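PDB 3FBQ: conserved domain protein, which is of unknown function but is built largely of antiparallel beta sheets and carries regions related to E-set (immunoglobulin-like) domains. Local coordinates for residues S157-V169 and L178-K190. Sequence-based numbering, arbitrary orientation.
Sequences SEKEGIKANMEKV and LYYNQEVSKGARK
N165 and N181 meet on one face of a beta hairpin, whose strands 162-171 and 175-184 run antiparallel within the DUF5643 region. The amide planes are turned 54° apart, and N165 ND2 gives a fairly straight hydrogen bond of 2.8 Å to N181 OD1. K163 NZ hydrogen-bonds to N165 OD1 from within that carbonyl's plane, on a lone pair, which helps fix the rotation of the amide. E167 and K168 both face Y179 in a classic beta bulge: Y179 O accepts from E167 N, weakly, and from K168 N. The extended E167 chain crosses N181 at about a right angle, OE1 accepting from N181 ND2 at a doubtfully short distance, while OE2 forms a salt bridge with R225. K168 runs alongside Y179, placing CE 4.1 Å above one ring face, offset toward the rim, while Y179 OH is hydrogen-bonded to R52 NE. The opposite face is mainly apolar, though Y180 OH hydrogen-bonds to V197 O. M166 is bent at chi2 (-41°) and chi3, setting CE 3.6 Å from Y180 CB, and V169 CG2 touches L178 CD2. At the far end I162 CG1 lies 3.7 Å from A188 CB, where S185 OG caps the helix by accepting from A188 N at 3.0 Å.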
ATOM      1  N   SER A 157     -35.346 -20.123  -1.478  1.00 41.31           N
ATOM      2  CA  SER A 157     -35.511 -21.511  -1.894  1.00 42.40           C
ATOM      3  C   SER A 157     -34.335 -22.367  -1.437  1.00 44.24           C
ATOM      4  O   SER A 157     -33.191 -21.915  -1.431  1.00 44.77           O
ATOM      5  CB  SER A 157     -35.666 -21.599  -3.414  1.00 41.34           C
ATOM      6  OG  SER A 157     -35.939 -20.327  -3.974  1.00 43.04           O
ATOM      7  N   GLU A 158     -34.625 -23.607  -1.056  1.00 46.31           N
ATOM      8  CA  GLU A 158     -33.585 -24.550  -0.663  1.00 47.76           C
ATOM      9  C   GLU A 158     -33.285 -25.539  -1.784  1.00 48.65           C
ATOM     10  O   GLU A 158     -33.949 -25.537  -2.821  1.00 49.68           O
ATOM     11  CB  GLU A 158     -33.996 -25.302   0.605  1.00 47.68           C
ATOM     12  CG  GLU A 158     -32.828 -25.722   1.484  1.00 50.24           C
ATOM     13  CD  GLU A 158     -33.277 -26.358   2.784  1.00 53.87           C
ATOM     14  OE1 GLU A 158     -33.558 -25.613   3.746  1.00 52.98           O
ATOM     15  OE2 GLU A 158     -33.348 -27.603   2.846  1.00 56.96           O
ATOM     16  N   LYS A 159     -32.308 -26.380  -1.555  1.00 49.87           N
ATOM     17  CA  LYS A 159     -32.153 -27.594  -2.299  1.00 50.46           C
ATOM     18  C   LYS A 159     -31.036 -28.285  -1.584  1.00 51.06           C
ATOM     19  O   LYS A 159     -31.170 -28.731  -0.458  1.00 51.37           O
ATOM     20  CB  LYS A 159     -31.716 -27.287  -3.717  1.00 50.47           C
ATOM     21  CG  LYS A 159     -32.440 -28.047  -4.780  1.00 50.55           C
ATOM     22  CD  LYS A 159     -31.568 -28.237  -5.984  1.00 51.16           C
ATOM     23  CE  LYS A 159     -32.363 -28.686  -7.194  1.00 50.46           C
ATOM     24  NZ  LYS A 159     -31.574 -28.681  -8.458  1.00 47.03           N
ATOM     25  N   GLU A 160     -29.902 -28.355  -2.230  1.00 51.24           N
ATOM     26  CA  GLU A 160     -28.961 -29.364  -1.859  1.00 51.48           C
ATOM     27  C   GLU A 160     -28.435 -29.162  -0.461  1.00 51.17           C
ATOM     28  O   GLU A 160     -27.463 -29.771  -0.101  1.00 50.64           O
ATOM     29  CB  GLU A 160     -27.805 -29.346  -2.824  1.00 51.83           C
ATOM     30  CG  GLU A 160     -27.477 -30.679  -3.384  1.00 52.73           C
ATOM     31  CD  GLU A 160     -28.488 -31.138  -4.379  1.00 52.91           C
ATOM     32  OE1 GLU A 160     -28.118 -31.248  -5.564  1.00 52.78           O
ATOM     33  OE2 GLU A 160     -29.644 -31.384  -3.972  1.00 52.92           O
ATOM     34  N   GLY A 161     -29.057 -28.308   0.331  1.00 51.30           N
ATOM     35  CA  GLY A 161     -28.603 -28.118   1.697  1.00 49.76           C
ATOM     36  C   GLY A 161     -28.256 -26.700   2.104  1.00 48.54           C
ATOM     37  O   GLY A 161     -27.619 -26.446   3.108  1.00 49.10           O
ATOM     38  N   ILE A 162     -28.732 -25.759   1.324  1.00 47.19           N
ATOM     39  CA  ILE A 162     -27.911 -24.943   0.477  1.00 44.58           C
ATOM     40  C   ILE A 162     -28.880 -24.047  -0.202  1.00 43.79           C
ATOM     41  O   ILE A 162     -29.487 -24.459  -1.157  1.00 44.65           O
ATOM     42  CB  ILE A 162     -27.355 -25.735  -0.638  1.00 44.30           C
ATOM     43  CG1 ILE A 162     -25.944 -26.139  -0.330  1.00 41.23           C
ATOM     44  CG2 ILE A 162     -27.330 -24.881  -1.832  1.00 43.09           C
ATOM     45  CD1 ILE A 162     -25.053 -25.881  -1.438  1.00 34.82           C
ATOM     46  N   LYS A 163     -29.060 -22.843   0.302  1.00 40.96           N
ATOM     47  CA  LYS A 163     -30.375 -22.261   0.343  1.00 39.21           C
ATOM     48  C   LYS A 163     -30.241 -20.768   0.362  1.00 38.11           C
ATOM     49  O   LYS A 163     -29.387 -20.278   1.051  1.00 38.66           O
ATOM     50  CB  LYS A 163     -31.060 -22.723   1.598  1.00 39.22           C
ATOM     51  CG  LYS A 163     -31.262 -21.661   2.591  1.00 38.39           C
ATOM     52  CD  LYS A 163     -32.695 -21.264   2.609  1.00 38.09           C
ATOM     53  CE  LYS A 163     -33.366 -21.700   3.858  1.00 35.19           C
ATOM     54  NZ  LYS A 163     -33.898 -20.589   4.653  1.00 35.36           N
ATOM     55  N   ALA A 164     -31.057 -20.033  -0.394  1.00 36.46           N
ATOM     56  CA  ALA A 164     -30.769 -18.593  -0.601  1.00 35.05           C
ATOM     57  C   ALA A 164     -31.842 -17.709   0.011  1.00 34.57           C
ATOM     58  O   ALA A 164     -33.013 -17.877  -0.300  1.00 35.54           O
ATOM     59  CB  ALA A 164     -30.591 -18.296  -2.072  1.00 33.58           C
ATOM     60  N   ASN A 165     -31.480 -16.797   0.902  1.00 33.99           N
ATOM     61  CA  ASN A 165     -32.490 -15.924   1.521  1.00 34.31           C
ATOM     62  C   ASN A 165     -32.426 -14.484   1.125  1.00 34.01           C
ATOM     63  O   ASN A 165     -31.402 -13.825   1.335  1.00 34.61           O
ATOM     64  CB  ASN A 165     -32.386 -15.984   3.027  1.00 34.71           C
ATOM     65  CG  ASN A 165     -32.272 -17.379   3.517  1.00 37.14           C
ATOM     66  OD1 ASN A 165     -33.273 -18.113   3.568  1.00 38.56           O
ATOM     67  ND2 ASN A 165     -31.044 -17.792   3.843  1.00 37.62           N
ATOM     68  N   MET A 166     -33.525 -13.978   0.584  1.00 33.14           N
ATOM     69  CA  MET A 166     -33.611 -12.569   0.292  1.00 32.41           C
ATOM     70  C   MET A 166     -33.588 -11.819   1.636  1.00 32.86           C
ATOM     71  O   MET A 166     -33.851 -12.412   2.698  1.00 33.31           O
ATOM     72  CB  MET A 166     -34.902 -12.319  -0.523  1.00 33.18           C
ATOM     73  CG  MET A 166     -34.894 -12.807  -2.046  1.00 29.55           C
ATOM     74  SD  MET A 166     -33.332 -12.497  -2.998  1.00 22.91           S
ATOM     75  CE  MET A 166     -32.363 -13.955  -2.604  1.00 30.85           C
ATOM     76  N   GLU A 167     -33.230 -10.547   1.634  1.00 32.76           N
ATOM     77  CA  GLU A 167     -33.196  -9.780   2.900  1.00 32.62           C
ATOM     78  C   GLU A 167     -33.784  -8.390   2.681  1.00 32.57           C
ATOM     79  O   GLU A 167     -34.622  -7.889   3.464  1.00 31.81           O
ATOM     80  CB  GLU A 167     -31.755  -9.603   3.411  1.00 32.93           C
ATOM     81  CG  GLU A 167     -31.132 -10.670   4.366  1.00 33.23           C
ATOM     82  CD  GLU A 167     -29.597 -10.426   4.576  1.00 38.25           C
ATOM     83  OE1 GLU A 167     -28.870 -11.225   5.258  1.00 40.61           O
ATOM     84  OE2 GLU A 167     -29.087  -9.420   4.026  1.00 39.22           O
ATOM     85  N   LYS A 168     -33.339  -7.752   1.608  1.00 32.11           N
ATOM     86  CA  LYS A 168     -33.722  -6.379   1.413  1.00 32.29           C
ATOM     87  C   LYS A 168     -33.702  -5.982  -0.030  1.00 31.66           C
ATOM     88  O   LYS A 168     -32.958  -6.555  -0.826  1.00 32.88           O
ATOM     89  CB  LYS A 168     -32.767  -5.483   2.178  1.00 31.75           C
ATOM     90  CG  LYS A 168     -33.489  -4.298   2.731  1.00 35.00           C
ATOM     91  CD  LYS A 168     -32.559  -3.143   2.991  1.00 40.55           C
ATOM     92  CE  LYS A 168     -31.571  -3.419   4.144  1.00 42.92           C
ATOM     93  NZ  LYS A 168     -32.280  -4.109   5.268  1.00 42.62           N
ATOM     94  N   VAL A 169     -34.476  -4.974  -0.380  1.00 30.19           N
ATOM     95  CA  VAL A 169     -34.378  -4.447  -1.723  1.00 30.12           C
ATOM     96  C   VAL A 169     -34.273  -2.923  -1.619  1.00 30.81           C
ATOM     97  O   VAL A 169     -34.874  -2.354  -0.709  1.00 31.28           O
ATOM     98  CB  VAL A 169     -35.588  -4.921  -2.593  1.00 30.30           C
ATOM     99  CG1 VAL A 169     -36.923  -4.392  -2.035  1.00 28.77           C
ATOM    100  CG2 VAL A 169     -35.398  -4.571  -4.074  1.00 29.20           C
ATOM    101  N   LEU A 178     -30.094  -5.674  -4.441  1.00 23.49           N
ATOM    102  CA  LEU A 178     -30.626  -6.854  -3.714  1.00 25.15           C
ATOM    103  C   LEU A 178     -29.688  -7.342  -2.591  1.00 25.40           C
ATOM    104  O   LEU A 178     -28.562  -7.766  -2.850  1.00 25.05           O
ATOM    105  CB  LEU A 178     -30.953  -8.009  -4.665  1.00 24.88           C
ATOM    106  CG  LEU A 178     -31.992  -7.691  -5.754  1.00 27.10           C
ATOM    107  CD1 LEU A 178     -32.157  -8.893  -6.628  1.00 27.31           C
ATOM    108  CD2 LEU A 178     -33.348  -7.196  -5.275  1.00 25.89           C
ATOM    109  N   TYR A 179     -30.162  -7.275  -1.356  1.00 25.71           N
ATOM    110  CA  TYR A 179     -29.428  -7.828  -0.254  1.00 26.90           C
ATOM    111  C   TYR A 179     -29.900  -9.234   0.052  1.00 27.84           C
ATOM    112  O   TYR A 179     -31.085  -9.521   0.169  1.00 27.49           O
ATOM    113  CB  TYR A 179     -29.720  -7.028   0.962  1.00 26.34           C
ATOM    114  CG  TYR A 179     -29.249  -5.628   0.908  1.00 28.51           C
ATOM    115  CD1 TYR A 179     -27.964  -5.280   1.374  1.00 22.84           C
ATOM    116  CD2 TYR A 179     -30.114  -4.590   0.450  1.00 31.58           C
ATOM    117  CE1 TYR A 179     -27.546  -3.986   1.381  1.00 22.39           C
ATOM    118  CE2 TYR A 179     -29.687  -3.253   0.457  1.00 27.80           C
ATOM    119  CZ  TYR A 179     -28.404  -2.971   0.926  1.00 27.28           C
ATOM    120  OH  TYR A 179     -27.977  -1.668   0.935  1.00 32.69           O
ATOM    121  N   TYR A 180     -28.956 -10.111   0.267  1.00 29.51           N
ATOM    122  CA  TYR A 180     -29.328 -11.469   0.555  1.00 31.00           C
ATOM    123  C   TYR A 180     -28.138 -12.309   1.097  1.00 31.51           C
ATOM    124  O   TYR A 180     -27.026 -11.788   1.276  1.00 30.63           O
ATOM    125  CB  TYR A 180     -29.885 -12.051  -0.725  1.00 31.26           C
ATOM    126  CG  TYR A 180     -28.800 -12.251  -1.741  1.00 32.95           C
ATOM    127  CD1 TYR A 180     -28.348 -11.190  -2.542  1.00 32.78           C
ATOM    128  CD2 TYR A 180     -28.196 -13.514  -1.891  1.00 33.99           C
ATOM    129  CE1 TYR A 180     -27.312 -11.399  -3.474  1.00 32.78           C
ATOM    130  CE2 TYR A 180     -27.167 -13.735  -2.827  1.00 31.81           C
ATOM    131  CZ  TYR A 180     -26.736 -12.686  -3.600  1.00 30.52           C
ATOM    132  OH  TYR A 180     -25.761 -12.950  -4.510  1.00 27.76           O
ATOM    133  N   ASN A 181     -28.385 -13.600   1.365  1.00 32.72           N
ATOM    134  CA  ASN A 181     -27.355 -14.488   1.956  1.00 33.36           C
ATOM    135  C   ASN A 181     -27.583 -15.921   1.624  1.00 34.72           C
ATOM    136  O   ASN A 181     -28.701 -16.297   1.323  1.00 35.46           O
ATOM    137  CB  ASN A 181     -27.254 -14.364   3.473  1.00 31.77           C
ATOM    138  CG  ASN A 181     -28.549 -14.621   4.155  1.00 30.52           C
ATOM    139  OD1 ASN A 181     -29.136 -15.709   4.101  1.00 26.41           O
ATOM    140  ND2 ASN A 181     -29.015 -13.606   4.819  1.00 31.19           N
ATOM    141  N   GLN A 182     -26.507 -16.711   1.704  1.00 36.39           N
ATOM    142  CA  GLN A 182     -26.533 -18.135   1.441  1.00 37.25           C
ATOM    143  C   GLN A 182     -26.350 -18.773   2.775  1.00 38.26           C
ATOM    144  O   GLN A 182     -25.620 -18.240   3.613  1.00 37.43           O
ATOM    145  CB  GLN A 182     -25.407 -18.566   0.481  1.00 37.03           C
ATOM    146  CG  GLN A 182     -23.996 -18.108   0.825  1.00 38.41           C
ATOM    147  CD  GLN A 182     -22.942 -18.547  -0.212  1.00 42.05           C
ATOM    148  OE1 GLN A 182     -21.946 -19.247   0.113  1.00 41.04           O
ATOM    149  NE2 GLN A 182     -23.130 -18.112  -1.454  1.00 44.16           N
ATOM    150  N   GLU A 183     -27.069 -19.889   2.962  1.00 40.29           N
ATOM    151  CA  GLU A 183     -26.828 -20.873   4.033  1.00 41.69           C
ATOM    152  C   GLU A 183     -26.497 -22.280   3.488  1.00 42.71           C
ATOM    153  O   GLU A 183     -27.075 -22.719   2.490  1.00 42.94           O
ATOM    154  CB  GLU A 183     -28.015 -20.920   4.963  1.00 41.09           C
ATOM    155  CG  GLU A 183     -28.152 -19.669   5.791  1.00 42.88           C
ATOM    156  CD  GLU A 183     -29.560 -19.517   6.350  1.00 47.31           C
ATOM    157  OE1 GLU A 183     -30.111 -20.533   6.840  1.00 49.72           O
ATOM    158  OE2 GLU A 183     -30.127 -18.395   6.291  1.00 46.83           O
ATOM    159  N   VAL A 184     -25.538 -22.947   4.137  1.00 44.24           N
ATOM    160  CA  VAL A 184     -25.053 -24.282   3.766  1.00 45.44           C
ATOM    161  C   VAL A 184     -25.155 -25.248   4.993  1.00 46.77           C
ATOM    162  O   VAL A 184     -24.712 -24.919   6.116  1.00 46.28           O
ATOM    163  CB  VAL A 184     -23.586 -24.205   3.282  1.00 45.17           C
ATOM    164  CG1 VAL A 184     -23.171 -25.481   2.585  1.00 45.21           C
ATOM    165  CG2 VAL A 184     -23.406 -23.054   2.342  1.00 45.54           C
ATOM    166  N   SER A 185     -25.739 -26.432   4.771  1.00 47.51           N
ATOM    167  CA  SER A 185     -25.975 -27.402   5.848  1.00 48.49           C
ATOM    168  C   SER A 185     -24.735 -28.203   6.168  1.00 49.17           C
ATOM    169  O   SER A 185     -23.831 -28.311   5.324  1.00 49.73           O
ATOM    170  CB  SER A 185     -27.042 -28.403   5.425  1.00 48.32           C
ATOM    171  OG  SER A 185     -26.480 -29.278   4.461  1.00 48.13           O
ATOM    172  N   LYS A 186     -24.720 -28.827   7.357  1.00 49.80           N
ATOM    173  CA  LYS A 186     -23.637 -29.770   7.708  1.00 49.91           C
ATOM    174  C   LYS A 186     -23.456 -30.843   6.619  1.00 49.35           C
ATOM    175  O   LYS A 186     -22.328 -31.098   6.215  1.00 50.43           O
ATOM    176  CB  LYS A 186     -23.746 -30.342   9.143  1.00 49.43           C
ATOM    177  CG  LYS A 186     -24.913 -31.303   9.413  1.00 53.24           C
ATOM    178  CD  LYS A 186     -24.535 -32.823   9.238  1.00 55.10           C
ATOM    179  CE  LYS A 186     -25.766 -33.738   8.998  1.00 54.81           C
ATOM    180  NZ  LYS A 186     -25.885 -34.773  10.078  1.00 57.46           N
ATOM    181  N   GLY A 187     -24.545 -31.420   6.102  1.00 48.50           N
ATOM    182  CA  GLY A 187     -24.456 -32.311   4.947  1.00 47.45           C
ATOM    183  C   GLY A 187     -23.588 -31.709   3.848  1.00 47.49           C
ATOM    184  O   GLY A 187     -22.475 -32.188   3.577  1.00 46.85           O
ATOM    185  N   ALA A 188     -24.082 -30.607   3.268  1.00 47.70           N
ATOM    186  CA  ALA A 188     -23.504 -29.974   2.091  1.00 47.48           C
ATOM    187  C   ALA A 188     -22.072 -29.435   2.296  1.00 48.27           C
ATOM    188  O   ALA A 188     -21.196 -29.599   1.410  1.00 47.97           O
ATOM    189  CB  ALA A 188     -24.403 -28.908   1.642  1.00 46.93           C
ATOM    190  N   ARG A 189     -21.825 -28.810   3.450  1.00 48.84           N
ATOM    191  CA  ARG A 189     -20.482 -28.244   3.734  1.00 50.11           C
ATOM    192  C   ARG A 189     -19.419 -29.307   3.528  1.00 50.82           C
ATOM    193  O   ARG A 189     -18.274 -29.007   3.137  1.00 50.53           O
ATOM    194  CB  ARG A 189     -20.344 -27.732   5.174  1.00 49.74           C
ATOM    195  CG  ARG A 189     -21.398 -26.773   5.610  1.00 49.05           C
ATOM    196  CD  ARG A 189     -20.947 -26.028   6.813  1.00 47.73           C
ATOM    197  NE  ARG A 189     -21.727 -24.819   6.914  1.00 47.25           N
ATOM    198  CZ  ARG A 189     -21.371 -23.720   7.565  1.00 48.39           C
ATOM    199  NH1 ARG A 189     -20.208 -23.645   8.210  1.00 49.42           N
ATOM    200  NH2 ARG A 189     -22.193 -22.672   7.552  1.00 48.58           N
ATOM    201  N   LYS A 190     -19.830 -30.550   3.780  1.00 51.35           N
ATOM    202  CA  LYS A 190     -18.905 -31.642   3.860  1.00 51.88           C
ATOM    203  C   LYS A 190     -18.434 -32.084   2.500  1.00 52.06           C
ATOM    204  O   LYS A 190     -17.269 -32.461   2.343  1.00 52.01           O
ATOM    205  CB  LYS A 190     -19.490 -32.787   4.672  1.00 51.71           C
ATOM    206  CG  LYS A 190     -19.457 -32.492   6.171  1.00 52.11           C
ATOM    207  CD  LYS A 190     -19.310 -33.774   7.022  1.00 53.66           C
ATOM    208  CE  LYS A 190     -20.543 -34.677   6.983  1.00 52.37           C
ATOM    209  NZ  LYS A 190     -21.640 -34.138   7.827  1.00 52.40           N
TER